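Local coordinates for NanU sialic acid binding protein (Bacteroides fragilis, PDB 4L7T), which binds sialic acid with high affinity as a SusD-family protein of the outer membrane, probably working together with the transporter NanO, at residues A[60-65]-A[484-489]; A[74-79]-A[319-324]; A[329-334]-A[440-445]; A[342-347]-A[464-469]. All coordinates share one frame; numbering follows the deposited sequence.

Interaction 1: residues A[60-65]-A[484-489]; sequences PRADIY and KRTSAV. With NA (sodium ion), chain F.
Arg485 meets Asp63 where helix 479-485 of this SusD-family fold ends against the loop that follows helix 51-58. The Arg485 carbonyl O lies 3.3 Å from Asp63 CB, and the two side chains lie alongside each other with their tips heading in one direction. They do not pair: the Asp63 carboxylate forms its salt bridge with Arg470, the Arg485 guanidinium with Glu454. Thr486, the first residue to leave helical geometry, turns its side chain to the loop. Anti to its own carbonyl carbon (OG1 at chi1 80°), Thr486 CG2 rests 3.7 Å from Ala62 CA. Thr486 OG1 accepts from Ala488 N at 3.1 Å, an ST turn, and also bonds to Val482 O. The Thr486 carbonyl O binds a sodium ion at 2.4 Å, a site completed by Thr483 O and three waters, two of them bonded to the carbonyls of Lys484 and Ala488. No direct hydrogen bond joins the segments; one water accepts from Ser487 N at 3.1 Å and lies within hydrogen-bonding distance of Ala62 O. Beyond it comes Arg61, its guanidinium held by Asn84 and Arg492 and lying against Trp495; Ala488 CB is 4.2 Å from Arg61 NH2.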
loop_
_atom_site.group_PDB
_atom_site.type_symbol
_atom_site.label_atom_id
_atom_site.label_comp_id
_atom_site.label_asym_id
_atom_site.label_seq_id
_atom_site.Cartn_x
_atom_site.Cartn_y
_atom_site.Cartn_z
ATOM N N PRO A 60 8.903 2.442 -2.488
ATOM C CA PRO A 60 10.172 2.544 -3.292
ATOM C C PRO A 60 11.454 3.107 -2.605
ATOM O O PRO A 60 12.499 3.077 -3.250
ATOM C CB PRO A 60 9.817 3.500 -4.436
ATOM C CG PRO A 60 8.287 3.705 -4.357
ATOM C CD PRO A 60 7.785 3.235 -3.064
ATOM N N ARG A 61 11.338 3.545 -1.360
ATOM C CA ARG A 61 12.583 3.890 -0.551
ATOM C C ARG A 61 13.335 2.628 -0.135
ATOM O O ARG A 61 14.472 2.730 0.374
ATOM C CB ARG A 61 12.306 4.815 0.629
ATOM C CG ARG A 61 11.951 6.198 0.105
ATOM C CD ARG A 61 11.810 7.147 1.275
ATOM N NE ARG A 61 13.060 7.345 2.065
ATOM C CZ ARG A 61 13.110 7.961 3.233
ATOM N NH1 ARG A 61 12.030 8.526 3.801
ATOM N NH2 ARG A 61 14.309 8.012 3.803
ATOM N N ALA A 62 12.720 1.454 -0.332
ATOM C CA ALA A 62 13.325 0.198 0.200
ATOM C C ALA A 62 14.159 -0.458 -0.927
ATOM O O ALA A 62 14.867 0.306 -1.651
ATOM C CB ALA A 62 12.232 -0.758 0.772
ATOM N N ASP A 63 14.208 -1.787 -0.994
ATOM C CA ASP A 63 15.235 -2.481 -1.778
ATOM C C ASP A 63 14.786 -3.041 -3.139
ATOM O O ASP A 63 15.601 -3.636 -3.888
ATOM C CB ASP A 63 15.905 -3.586 -0.915
ATOM C CG ASP A 63 14.895 -4.509 -0.240
ATOM O OD1 ASP A 63 13.668 -4.157 -0.086
ATOM O OD2 ASP A 63 15.314 -5.602 0.217
ATOM N N ILE A 64 13.539 -2.798 -3.517
ATOM C CA ILE A 64 13.012 -3.488 -4.694
ATOM C C ILE A 64 13.511 -2.823 -5.991
ATOM O O ILE A 64 13.684 -3.548 -7.012
ATOM C CB ILE A 64 11.447 -3.422 -4.668
ATOM C CG1 ILE A 64 10.941 -4.278 -3.505
ATOM C CG2 ILE A 64 10.828 -3.909 -6.100
ATOM C CD1 ILE A 64 9.528 -3.944 -3.124
ATOM N N TYR A 65 13.757 -1.510 -5.955
ATOM C CA TYR A 65 14.120 -0.752 -7.185
ATOM C C TYR A 65 15.540 -0.216 -7.082
ATOM O O TYR A 65 16.244 -0.470 -6.098
ATOM C CB TYR A 65 13.170 0.434 -7.445
ATOM C CG TYR A 65 11.698 -0.011 -7.422
ATOM C CD1 TYR A 65 11.128 -0.618 -8.571
ATOM C CD2 TYR A 65 10.931 0.156 -6.237
ATOM C CE1 TYR A 65 9.776 -1.041 -8.528
ATOM C CE2 TYR A 65 9.584 -0.284 -6.154
ATOM C CZ TYR A 65 9.018 -0.837 -7.340
ATOM O OH TYR A 65 7.680 -1.269 -7.215
ATOM N N LYS A 484 20.154 -2.008 7.116
ATOM C CA LYS A 484 20.710 -3.224 6.560
ATOM C C LYS A 484 20.362 -3.443 5.126
ATOM O O LYS A 484 21.230 -3.806 4.319
ATOM C CB LYS A 484 20.289 -4.435 7.400
ATOM C CG LYS A 484 20.780 -5.673 6.854
ATOM C CD LYS A 484 22.297 -5.890 7.161
ATOM C CE LYS A 484 22.707 -7.320 6.722
ATOM N NZ LYS A 484 24.178 -7.507 6.552
ATOM N N ARG A 485 19.084 -3.184 4.779
ATOM C CA ARG A 485 18.624 -3.547 3.450
ATOM C C ARG A 485 18.394 -2.369 2.521
ATOM O O ARG A 485 18.069 -2.564 1.329
ATOM C CB ARG A 485 17.396 -4.475 3.524
ATOM C CG ARG A 485 17.799 -5.897 3.988
ATOM C CD ARG A 485 16.693 -6.894 3.732
ATOM N NE ARG A 485 17.096 -8.284 3.972
ATOM C CZ ARG A 485 16.645 -9.048 4.975
ATOM N NH1 ARG A 485 15.824 -8.541 5.887
ATOM N NH2 ARG A 485 16.997 -10.329 5.009
ATOM N N THR A 486 18.507 -1.146 3.006
ATOM C CA THR A 486 18.246 0.014 2.122
ATOM C C THR A 486 19.411 0.979 2.166
ATOM O O THR A 486 20.266 0.880 3.083
ATOM C CB THR A 486 16.959 0.764 2.534
ATOM O OG1 THR A 486 17.204 1.620 3.644
ATOM C CG2 THR A 486 15.791 -0.205 2.897
ATOM N N SER A 487 19.385 1.992 1.299
ATOM C CA SER A 487 20.390 3.058 1.423
ATOM C C SER A 487 20.077 4.216 2.349
ATOM O O SER A 487 20.820 5.214 2.410
ATOM C CB SER A 487 20.640 3.613 0.022
ATOM O OG SER A 487 19.408 3.978 -0.582
ATOM N N ALA A 488 18.951 4.128 3.079
ATOM C CA ALA A 488 18.522 5.153 4.021
ATOM C C ALA A 488 19.433 5.135 5.214
ATOM O O ALA A 488 19.903 4.061 5.602
ATOM C CB ALA A 488 17.056 4.910 4.502
ATOM N N VAL A 489 19.642 6.310 5.809
ATOM C CA VAL A 489 20.428 6.338 7.072
ATOM C C VAL A 489 19.523 6.650 8.259
ATOM O O VAL A 489 18.447 7.210 8.108
ATOM C CB VAL A 489 21.586 7.368 6.930
ATOM C CG1 VAL A 489 22.539 6.943 5.779
ATOM C CG2 VAL A 489 21.055 8.755 6.706
HETATM NA NA NA F . 22.398 0.608 4.234
HETATM O O HOH W 1 17.222 1.609 -0.874
HETATM O O HOH W 2 22.513 -1.256 2.919
HETATM O O HOH W 3 22.239 2.585 4.952
HETATM O O HOH W 4 23.736 1.516 2.448
#

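Interaction 2: residues A[74-79]-A[319-324]; sequences ATQGME and LIRLQI
Arg321 makes the direct polar link to the 74-79 loop: its NH1 donates to Ala74 O at 2.8 Å with an N-H...O angle of 151°. The carbonyl oxygen lies at the edge of the guanidinium, close to its plane. A bend at chi2 (-68°) turns the arginine chain to run alongside Ala74 and sets this edge against its carbonyl.

A face contact follows from the same placement. Gln76 OE1 sits above the centre of one guanidinium face, 3.2 Å from Arg321 CZ, with the amide plane tilted 31° from that of the arginine. Since OE1 is above the plane, the angles to NH1 and NH2 are too poor for hydrogen bonds. Leu319 CB approaches the opposite face near its rim.

Apolar contact is made by Met78, which crosses Leu322 at about a right angle. Met78 SD lies 3.9 Å from Leu322 CD1, whereas the modelled approach of Met78 CG to Leu322 is too short to be taken at face value. Nearby, Thr75 CG2 touches Arg321 O at 3.4 Å.

Bonds inside the loop fix its shape. Thr75 to Met78 form a type I' turn, and Glu79 OE1 accepts from both Thr75 OG1 (2.6 Å) and Gly77 N.

Helix 284-289 flanks the contact through Asn288 and Leu289, helix 80-83 follows the turn, and Leu322 leads into strand 323-324, which pairs antiparallel with strand 65-67.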
loop_
_atom_site.group_PDB
_atom_site.type_symbol
_atom_site.label_atom_id
_atom_site.label_comp_id
_atom_site.label_asym_id
_atom_site.label_seq_id
_atom_site.Cartn_x
_atom_site.Cartn_y
_atom_site.Cartn_z
ATOM N N ALA A 74 15.406 7.723 -19.021
ATOM C CA ALA A 74 15.879 8.457 -17.892
ATOM C C ALA A 74 14.965 8.301 -16.703
ATOM O O ALA A 74 13.743 8.237 -16.835
ATOM C CB ALA A 74 15.994 9.914 -18.300
ATOM N N THR A 75 15.546 8.324 -15.519
ATOM C CA THR A 75 14.718 8.271 -14.295
ATOM C C THR A 75 14.165 9.607 -13.818
ATOM O O THR A 75 13.094 9.640 -13.140
ATOM C CB THR A 75 15.469 7.517 -13.150
ATOM O OG1 THR A 75 16.740 8.192 -12.902
ATOM C CG2 THR A 75 15.695 6.061 -13.572
ATOM N N GLN A 76 14.795 10.736 -14.215
ATOM C CA GLN A 76 14.209 12.097 -14.034
ATOM C C GLN A 76 13.853 12.435 -12.608
ATOM O O GLN A 76 12.919 13.187 -12.354
ATOM C CB GLN A 76 13.038 12.326 -14.984
ATOM C CG GLN A 76 13.483 12.257 -16.433
ATOM C CD GLN A 76 12.324 12.342 -17.412
ATOM O OE1 GLN A 76 11.158 12.300 -17.037
ATOM N NE2 GLN A 76 12.659 12.523 -18.677
ATOM N N GLY A 77 14.637 11.905 -11.648
ATOM C CA GLY A 77 14.415 12.247 -10.204
ATOM C C GLY A 77 13.790 11.109 -9.409
ATOM O O GLY A 77 13.930 11.087 -8.179
ATOM N N MET A 78 13.160 10.167 -10.087
ATOM C CA MET A 78 12.544 9.059 -9.347
ATOM C C MET A 78 13.605 8.195 -8.621
ATOM O O MET A 78 13.321 7.610 -7.573
ATOM C CB MET A 78 11.656 8.207 -10.255
ATOM C CG MET A 78 10.999 7.069 -9.541
ATOM S SD MET A 78 9.643 7.783 -8.478
ATOM C CE MET A 78 9.252 9.392 -9.422
ATOM N N GLU A 79 14.823 8.114 -9.176
ATOM C CA GLU A 79 15.915 7.421 -8.479
ATOM C C GLU A 79 16.202 7.920 -7.094
ATOM O O GLU A 79 16.784 7.164 -6.284
ATOM C CB GLU A 79 17.191 7.432 -9.353
ATOM C CG GLU A 79 18.014 8.752 -9.378
ATOM C CD GLU A 79 17.308 9.944 -10.016
ATOM O OE1 GLU A 79 16.413 9.728 -10.874
ATOM O OE2 GLU A 79 17.670 11.108 -9.667
ATOM N N LEU A 319 6.014 4.159 -19.378
ATOM C CA LEU A 319 7.481 4.422 -19.226
ATOM C C LEU A 319 7.976 3.792 -17.913
ATOM O O LEU A 319 7.207 3.742 -16.916
ATOM C CB LEU A 319 7.760 5.926 -19.255
ATOM C CG LEU A 319 7.532 6.524 -20.658
ATOM C CD1 LEU A 319 7.609 8.014 -20.609
ATOM C CD2 LEU A 319 8.528 6.049 -21.720
ATOM N N ILE A 320 9.238 3.333 -17.928
ATOM C CA ILE A 320 9.800 2.792 -16.716
ATOM C C ILE A 320 10.674 3.892 -16.139
ATOM O O ILE A 320 11.680 4.338 -16.775
ATOM C CB ILE A 320 10.648 1.587 -16.990
ATOM C CG1 ILE A 320 9.884 0.383 -17.590
ATOM C CG2 ILE A 320 11.420 1.175 -15.664
ATOM C CD1 ILE A 320 8.686 -0.144 -16.726
ATOM N N ARG A 321 10.320 4.355 -14.927
ATOM C CA ARG A 321 11.137 5.319 -14.178
ATOM C C ARG A 321 11.706 4.677 -12.935
ATOM O O ARG A 321 12.699 5.105 -12.403
ATOM C CB ARG A 321 10.371 6.574 -13.751
ATOM C CG ARG A 321 9.637 7.326 -14.912
ATOM C CD ARG A 321 10.596 7.970 -15.885
ATOM N NE ARG A 321 9.769 8.790 -16.808
ATOM C CZ ARG A 321 10.256 9.328 -17.928
ATOM N NH1 ARG A 321 11.539 9.113 -18.282
ATOM N NH2 ARG A 321 9.448 10.106 -18.653
ATOM N N LEU A 322 10.980 3.680 -12.429
ATOM C CA LEU A 322 11.442 2.849 -11.287
ATOM C C LEU A 322 11.675 1.472 -11.864
ATOM O O LEU A 322 10.714 0.774 -12.306
ATOM C CB LEU A 322 10.310 2.749 -10.226
ATOM C CG LEU A 322 10.141 3.964 -9.294
ATOM C CD1 LEU A 322 8.799 4.005 -8.438
ATOM C CD2 LEU A 322 11.291 4.117 -8.320
ATOM N N GLN A 323 12.931 1.026 -11.848
ATOM C CA GLN A 323 13.327 -0.271 -12.416
ATOM C C GLN A 323 13.560 -1.281 -11.285
ATOM O O GLN A 323 14.481 -1.105 -10.479
ATOM C CB GLN A 323 14.613 -0.070 -13.280
ATOM C CG GLN A 323 15.194 -1.404 -13.817
ATOM C CD GLN A 323 14.224 -2.188 -14.684
ATOM O OE1 GLN A 323 13.732 -1.691 -15.740
ATOM N NE2 GLN A 323 13.891 -3.414 -14.224
ATOM N N ILE A 324 12.760 -2.354 -11.257
ATOM C CA ILE A 324 12.980 -3.437 -10.328
ATOM C C ILE A 324 14.407 -3.969 -10.501
ATOM O O ILE A 324 14.872 -4.161 -11.650
ATOM C CB ILE A 324 12.010 -4.579 -10.679
ATOM C CG1 ILE A 324 10.543 -4.105 -10.549
ATOM C CG2 ILE A 324 12.319 -5.851 -9.821
ATOM C CD1 ILE A 324 9.591 -4.979 -11.387
#

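Interaction 3: residues A[329-334]-A[440-445]; sequences YNKAFR and YTDNKY
Lys331 and Asn443 mark the nearest backbone approach, with CA atoms 6.7 Å apart. One segment includes residues of helix 328-331 and the chain that follows; the other is irregular loop ahead of helix 452-463. Asn443 ND2 donates to Lys331 O at 2.8 Å, with an N-H...O angle of 158°, and meets a lone pair in the carbonyl plane. At the other side of the amide, Asn443 OD1 accepts from Tyr445 N at 3.0 Å, so both ends of the group are engaged and its rotation is fixed.

The Lys331 side chain reaches along the loop, almost fully extended until a bend at chi4 (-149°) brings Lys331 NZ to Asp442 O at 2.6 Å. Lys331 NZ also forms a salt bridge with Asp442 OD2, long and weak at 3.5 Å, and donates to a water that Lys444 N shares. Midway, Lys331 CD touches the edge of the Tyr445 ring at CE2, 4.0 Å away, with the two side chains crossing at about a right angle; Tyr445 OH bonds to Asp327.

Farther along, Arg334 CD packs 3.8 Å from Tyr440 OH. The polar ends of both residues turn to Asp435, which therefore connects them.

Asn443 OD1 thus closes an Asx turn within the loop, while ND2 of the same amide bonds across to Lys331 O, beside a short helix of the SusD-family region.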
loop_
_atom_site.group_PDB
_atom_site.type_symbol
_atom_site.label_atom_id
_atom_site.label_comp_id
_atom_site.label_asym_id
_atom_site.label_seq_id
_atom_site.Cartn_x
_atom_site.Cartn_y
_atom_site.Cartn_z
ATOM N N TYR A 329 14.405 -10.834 -9.641
ATOM C CA TYR A 329 13.539 -11.709 -10.355
ATOM C C TYR A 329 13.821 -13.180 -10.021
ATOM O O TYR A 329 12.842 -13.966 -9.892
ATOM C CB TYR A 329 13.714 -11.552 -11.866
ATOM C CG TYR A 329 12.777 -12.442 -12.680
ATOM C CD1 TYR A 329 11.390 -12.184 -12.716
ATOM C CD2 TYR A 329 13.276 -13.542 -13.416
ATOM C CE1 TYR A 329 10.501 -13.007 -13.503
ATOM C CE2 TYR A 329 12.404 -14.359 -14.190
ATOM C CZ TYR A 329 11.034 -14.072 -14.248
ATOM O OH TYR A 329 10.176 -14.856 -15.005
ATOM N N ASN A 330 15.113 -13.530 -9.859
ATOM C CA ASN A 330 15.512 -14.903 -9.498
ATOM C C ASN A 330 15.856 -15.118 -8.037
ATOM O O ASN A 330 16.024 -16.247 -7.599
ATOM C CB ASN A 330 16.641 -15.381 -10.413
ATOM C CG ASN A 330 16.127 -15.731 -11.791
ATOM O OD1 ASN A 330 16.660 -15.266 -12.799
ATOM N ND2 ASN A 330 15.058 -16.503 -11.848
ATOM N N LYS A 331 15.950 -14.046 -7.267
ATOM C CA LYS A 331 16.242 -14.170 -5.828
ATOM C C LYS A 331 15.035 -14.067 -4.886
ATOM O O LYS A 331 15.237 -14.164 -3.691
ATOM C CB LYS A 331 17.269 -13.127 -5.356
ATOM C CG LYS A 331 18.663 -13.482 -5.896
ATOM C CD LYS A 331 19.664 -12.440 -5.517
ATOM C CE LYS A 331 21.035 -12.971 -5.892
ATOM N NZ LYS A 331 22.022 -12.415 -4.946
ATOM N N ALA A 332 13.872 -13.721 -5.404
ATOM C CA ALA A 332 12.728 -13.455 -4.517
ATOM C C ALA A 332 11.932 -14.674 -4.144
ATOM O O ALA A 332 11.281 -14.627 -3.064
ATOM C CB ALA A 332 11.810 -12.427 -5.102
ATOM N N PHE A 333 11.846 -15.641 -5.072
ATOM C CA PHE A 333 10.846 -16.710 -4.916
ATOM C C PHE A 333 11.477 -18.079 -5.065
ATOM O O PHE A 333 12.273 -18.287 -5.957
ATOM C CB PHE A 333 9.679 -16.589 -5.926
ATOM C CG PHE A 333 8.949 -15.285 -5.852
ATOM C CD1 PHE A 333 7.897 -15.101 -4.930
ATOM C CD2 PHE A 333 9.303 -14.226 -6.696
ATOM C CE1 PHE A 333 7.210 -13.857 -4.864
ATOM C CE2 PHE A 333 8.633 -13.009 -6.621
ATOM C CZ PHE A 333 7.563 -12.828 -5.740
ATOM N N ARG A 334 11.050 -19.017 -4.200
ATOM C CA ARG A 334 11.375 -20.460 -4.388
ATOM C C ARG A 334 10.653 -21.063 -5.613
ATOM O O ARG A 334 9.567 -20.623 -5.987
ATOM C CB ARG A 334 10.988 -21.233 -3.122
ATOM C CG ARG A 334 11.577 -20.765 -1.832
ATOM C CD ARG A 334 13.129 -20.700 -1.754
ATOM N NE ARG A 334 13.723 -21.977 -2.190
ATOM C CZ ARG A 334 14.083 -22.963 -1.369
ATOM N NH1 ARG A 334 13.945 -22.854 -0.039
ATOM N NH2 ARG A 334 14.591 -24.094 -1.915
ATOM N N TYR A 440 19.383 -18.758 0.288
ATOM C CA TYR A 440 19.564 -17.497 1.048
ATOM C C TYR A 440 21.017 -17.006 1.084
ATOM O O TYR A 440 21.287 -15.927 1.594
ATOM C CB TYR A 440 18.940 -17.502 2.480
ATOM C CG TYR A 440 17.471 -17.795 2.320
ATOM C CD1 TYR A 440 16.617 -16.822 1.782
ATOM C CD2 TYR A 440 16.936 -19.098 2.506
ATOM C CE1 TYR A 440 15.241 -17.119 1.493
ATOM C CE2 TYR A 440 15.587 -19.387 2.197
ATOM C CZ TYR A 440 14.739 -18.365 1.728
ATOM O OH TYR A 440 13.402 -18.630 1.429
ATOM N N THR A 441 21.967 -17.820 0.619
ATOM C CA THR A 441 23.355 -17.508 1.062
ATOM C C THR A 441 23.924 -16.179 0.583
ATOM O O THR A 441 24.606 -15.472 1.365
ATOM C CB THR A 441 24.316 -18.613 0.740
ATOM O OG1 THR A 441 24.060 -18.979 -0.603
ATOM C CG2 THR A 441 24.064 -19.774 1.618
ATOM N N ASP A 442 23.696 -15.823 -0.662
ATOM C CA ASP A 442 24.193 -14.488 -1.097
ATOM C C ASP A 442 22.960 -13.672 -1.469
ATOM O O ASP A 442 22.879 -13.138 -2.557
ATOM C CB ASP A 442 25.185 -14.656 -2.304
ATOM C CG ASP A 442 25.485 -13.334 -3.078
ATOM O OD1 ASP A 442 25.888 -12.319 -2.446
ATOM O OD2 ASP A 442 25.318 -13.321 -4.346
ATOM N N ASN A 443 21.974 -13.626 -0.570
ATOM C CA ASN A 443 20.645 -13.053 -0.961
ATOM C C ASN A 443 20.379 -11.882 -0.073
ATOM O O ASN A 443 20.133 -12.063 1.096
ATOM C CB ASN A 443 19.538 -14.130 -0.820
ATOM C CG ASN A 443 18.188 -13.658 -1.342
ATOM O OD1 ASN A 443 17.900 -12.459 -1.268
ATOM N ND2 ASN A 443 17.405 -14.560 -1.968
ATOM N N LYS A 444 20.573 -10.656 -0.570
ATOM C CA LYS A 444 20.466 -9.490 0.339
ATOM C C LYS A 444 19.015 -9.132 0.687
ATOM O O LYS A 444 18.837 -8.268 1.570
ATOM C CB LYS A 444 21.067 -8.224 -0.262
ATOM C CG LYS A 444 20.325 -7.724 -1.488
ATOM C CD LYS A 444 21.085 -6.578 -2.204
ATOM C CE LYS A 444 20.143 -5.474 -2.612
ATOM N NZ LYS A 444 19.687 -4.567 -1.470
ATOM N N TYR A 445 18.061 -9.793 0.019
ATOM C CA TYR A 445 16.643 -9.369 0.100
ATOM C C TYR A 445 15.878 -10.065 1.225
ATOM O O TYR A 445 14.838 -9.574 1.710
ATOM C CB TYR A 445 15.935 -9.622 -1.231
ATOM C CG TYR A 445 16.559 -8.899 -2.386
ATOM C CD1 TYR A 445 16.329 -7.525 -2.566
ATOM C CD2 TYR A 445 17.318 -9.609 -3.316
ATOM C CE1 TYR A 445 16.903 -6.864 -3.623
ATOM C CE2 TYR A 445 17.935 -8.959 -4.412
ATOM C CZ TYR A 445 17.690 -7.582 -4.550
ATOM O OH TYR A 445 18.272 -6.883 -5.580
HETATM O O HOH W 5 21.804 -10.389 -3.210
#

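Interaction 4: residues A[342-347]-A[464-469]; sequences ASMTAV and FMFEGK
Phe466 reaches Ser343 with its ring: Phe466 CE2 lies 3.2 Å from Ser343 O, the closest approach between the two segments. The carbonyl meets the ring obliquely, a carbon-to-oxygen contact and not a hydrogen bond. Close by, Met344 CG approaches the ring edge at Phe466 CZ, near the ring plane and 4.3 Å away. The methionines provide the rest of the apolar packing. Met344 and Met465 cross at about a right angle and touch tip to tip, with Met344 CE 3.9 Å from Met465 SD. Each chain bends at chi3, -74° in Met344 and 53° in Met465, which turns the terminal methyls into mutual contact.

The arrangement belongs to the SusD-family fold, at the point where helix 339-343 passes directly into strand 344-350, one arm of a two-stranded antiparallel sheet with strand 356-363. Across from it, residues 464-467 form a type II turn after helix 452-463, closed by a bond from Glu467 N to Phe464 O at 3.0 Å.

The looser part lies toward the Met465 backbone. Ser343 CB stands 4.4 Å from Met465 SD, and the segments are bridged here by a water rather than by direct bonding. That water donates to Ser343 OG at 2.9 Å and accepts from Met465 N at 3.2 Å, while Ser343 OG also bonds to Arg339 O. A bound 1,2-ethanediol, probably from the crystallisation liquor, lies about 4 Å from the Met465 side chain.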
loop_
_atom_site.group_PDB
_atom_site.type_symbol
_atom_site.label_atom_id
_atom_site.label_comp_id
_atom_site.label_asym_id
_atom_site.label_seq_id
_atom_site.Cartn_x
_atom_site.Cartn_y
_atom_site.Cartn_z
ATOM N N ALA A 342 2.894 -14.150 -11.372
ATOM C CA ALA A 342 1.813 -13.183 -11.224
ATOM C C ALA A 342 2.404 -11.799 -10.951
ATOM O O ALA A 342 1.764 -10.829 -11.236
ATOM C CB ALA A 342 0.887 -13.562 -10.062
ATOM N N SER A 343 3.584 -11.729 -10.366
ATOM C CA SER A 343 4.126 -10.412 -9.901
ATOM C C SER A 343 5.014 -9.723 -10.932
ATOM O O SER A 343 5.073 -8.490 -10.980
ATOM C CB SER A 343 4.979 -10.563 -8.618
ATOM O OG SER A 343 4.152 -11.054 -7.537
ATOM N N MET A 344 5.745 -10.553 -11.682
ATOM C CA MET A 344 6.752 -10.003 -12.638
ATOM C C MET A 344 6.789 -10.763 -13.958
ATOM O O MET A 344 6.685 -12.012 -13.932
ATOM C CB MET A 344 8.169 -10.086 -12.020
ATOM C CG MET A 344 8.451 -9.016 -10.973
ATOM S SD MET A 344 10.115 -9.216 -10.192
ATOM C CE MET A 344 9.876 -10.624 -9.115
ATOM N N THR A 345 6.953 -10.005 -15.064
ATOM C CA THR A 345 7.282 -10.596 -16.374
ATOM C C THR A 345 8.751 -10.284 -16.648
ATOM O O THR A 345 9.178 -9.163 -16.450
ATOM C CB THR A 345 6.334 -10.092 -17.456
ATOM O OG1 THR A 345 4.989 -10.492 -17.119
ATOM C CG2 THR A 345 6.626 -10.736 -18.841
ATOM N N ALA A 346 9.491 -11.272 -17.142
ATOM C CA ALA A 346 10.852 -11.023 -17.669
ATOM C C ALA A 346 10.876 -10.643 -19.170
ATOM O O ALA A 346 10.045 -11.074 -20.009
ATOM C CB ALA A 346 11.734 -12.218 -17.408
ATOM N N VAL A 347 11.792 -9.742 -19.454
ATOM C CA VAL A 347 12.125 -9.289 -20.793
ATOM C C VAL A 347 13.410 -9.969 -21.213
ATOM O O VAL A 347 14.333 -10.127 -20.424
ATOM C CB VAL A 347 12.308 -7.732 -20.813
ATOM C CG1 VAL A 347 12.685 -7.262 -22.263
ATOM C CG2 VAL A 347 10.952 -7.060 -20.454
ATOM N N PHE A 464 3.474 -8.975 -1.233
ATOM C CA PHE A 464 3.008 -7.588 -1.442
ATOM C C PHE A 464 3.898 -6.724 -2.298
ATOM O O PHE A 464 3.841 -5.513 -2.241
ATOM C CB PHE A 464 2.838 -6.921 -0.056
ATOM C CG PHE A 464 1.802 -7.574 0.788
ATOM C CD1 PHE A 464 0.495 -7.615 0.391
ATOM C CD2 PHE A 464 2.173 -8.195 1.958
ATOM C CE1 PHE A 464 -0.460 -8.269 1.212
ATOM C CE2 PHE A 464 1.205 -8.864 2.779
ATOM C CZ PHE A 464 -0.063 -8.872 2.395
ATOM N N MET A 465 4.597 -7.327 -3.204
ATOM C CA MET A 465 5.390 -6.437 -4.123
ATOM C C MET A 465 4.422 -5.586 -4.884
ATOM O O MET A 465 3.351 -6.050 -5.356
ATOM C CB MET A 465 6.152 -7.285 -5.187
ATOM C CG MET A 465 7.144 -8.245 -4.706
ATOM S SD MET A 465 8.211 -8.891 -6.107
ATOM C CE MET A 465 8.721 -7.459 -6.738
ATOM N N PHE A 466 4.787 -4.335 -5.089
ATOM C CA PHE A 466 3.890 -3.351 -5.776
ATOM C C PHE A 466 2.608 -2.977 -5.009
ATOM O O PHE A 466 1.667 -2.399 -5.588
ATOM C CB PHE A 466 3.584 -3.755 -7.244
ATOM C CG PHE A 466 4.753 -4.368 -7.923
ATOM C CD1 PHE A 466 5.899 -3.571 -8.240
ATOM C CD2 PHE A 466 4.785 -5.749 -8.181
ATOM C CE1 PHE A 466 6.975 -4.140 -8.810
ATOM C CE2 PHE A 466 5.858 -6.314 -8.734
ATOM C CZ PHE A 466 6.983 -5.502 -9.079
ATOM N N GLU A 467 2.549 -3.301 -3.707
ATOM C CA GLU A 467 1.433 -2.949 -2.879
ATOM C C GLU A 467 1.722 -1.971 -1.767
ATOM O O GLU A 467 0.899 -1.787 -0.879
ATOM C CB GLU A 467 0.711 -4.240 -2.378
ATOM C CG GLU A 467 -0.001 -5.016 -3.476
ATOM C CD GLU A 467 -0.633 -6.287 -2.911
ATOM O OE1 GLU A 467 -1.694 -6.104 -2.227
ATOM O OE2 GLU A 467 -0.071 -7.391 -3.167
ATOM N N GLY A 468 2.902 -1.279 -1.804
ATOM C CA GLY A 468 3.174 -0.188 -0.845
ATOM C C GLY A 468 3.368 -0.597 0.580
ATOM O O GLY A 468 3.026 0.152 1.473
ATOM N N LYS A 469 4.032 -1.717 0.754
ATOM C CA LYS A 469 4.265 -2.263 2.098
ATOM C C LYS A 469 5.760 -2.302 2.540
ATOM O O LYS A 469 6.009 -2.115 3.742
ATOM C CB LYS A 469 3.787 -3.732 2.220
ATOM C CG LYS A 469 2.281 -3.936 1.884
ATOM C CD LYS A 469 1.452 -2.986 2.662
ATOM C CE LYS A 469 -0.063 -3.203 2.321
ATOM N NZ LYS A 469 -1.063 -2.143 2.891
HETATM O O HOH W 6 3.941 -10.078 -4.775
#

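In the fold
From the N terminus, the loop after helix 51-58 enters interaction 1, which closes the longest loop by joining residues 60-65 to the end of helix 479-485; the other three contacts nest inside it. Interaction 2 closes its own loop at 319-324 before interactions 3 and 4 open. These two cross: 329-334 and 342-347 open them, then 440-445 closes interaction 3 and 464-469 closes interaction 4. Tyr65 packs on Leu322 and Ile324, and Tyr65 OH lies 3.1 Å from Phe466 CD1, so interactions 1, 2 and 4 meet around it. Phe333 packs on Met344 and Met465, uniting interactions 3 and 4, while Arg485 NE probably bonds to Lys444 O between interactions 1 and 3.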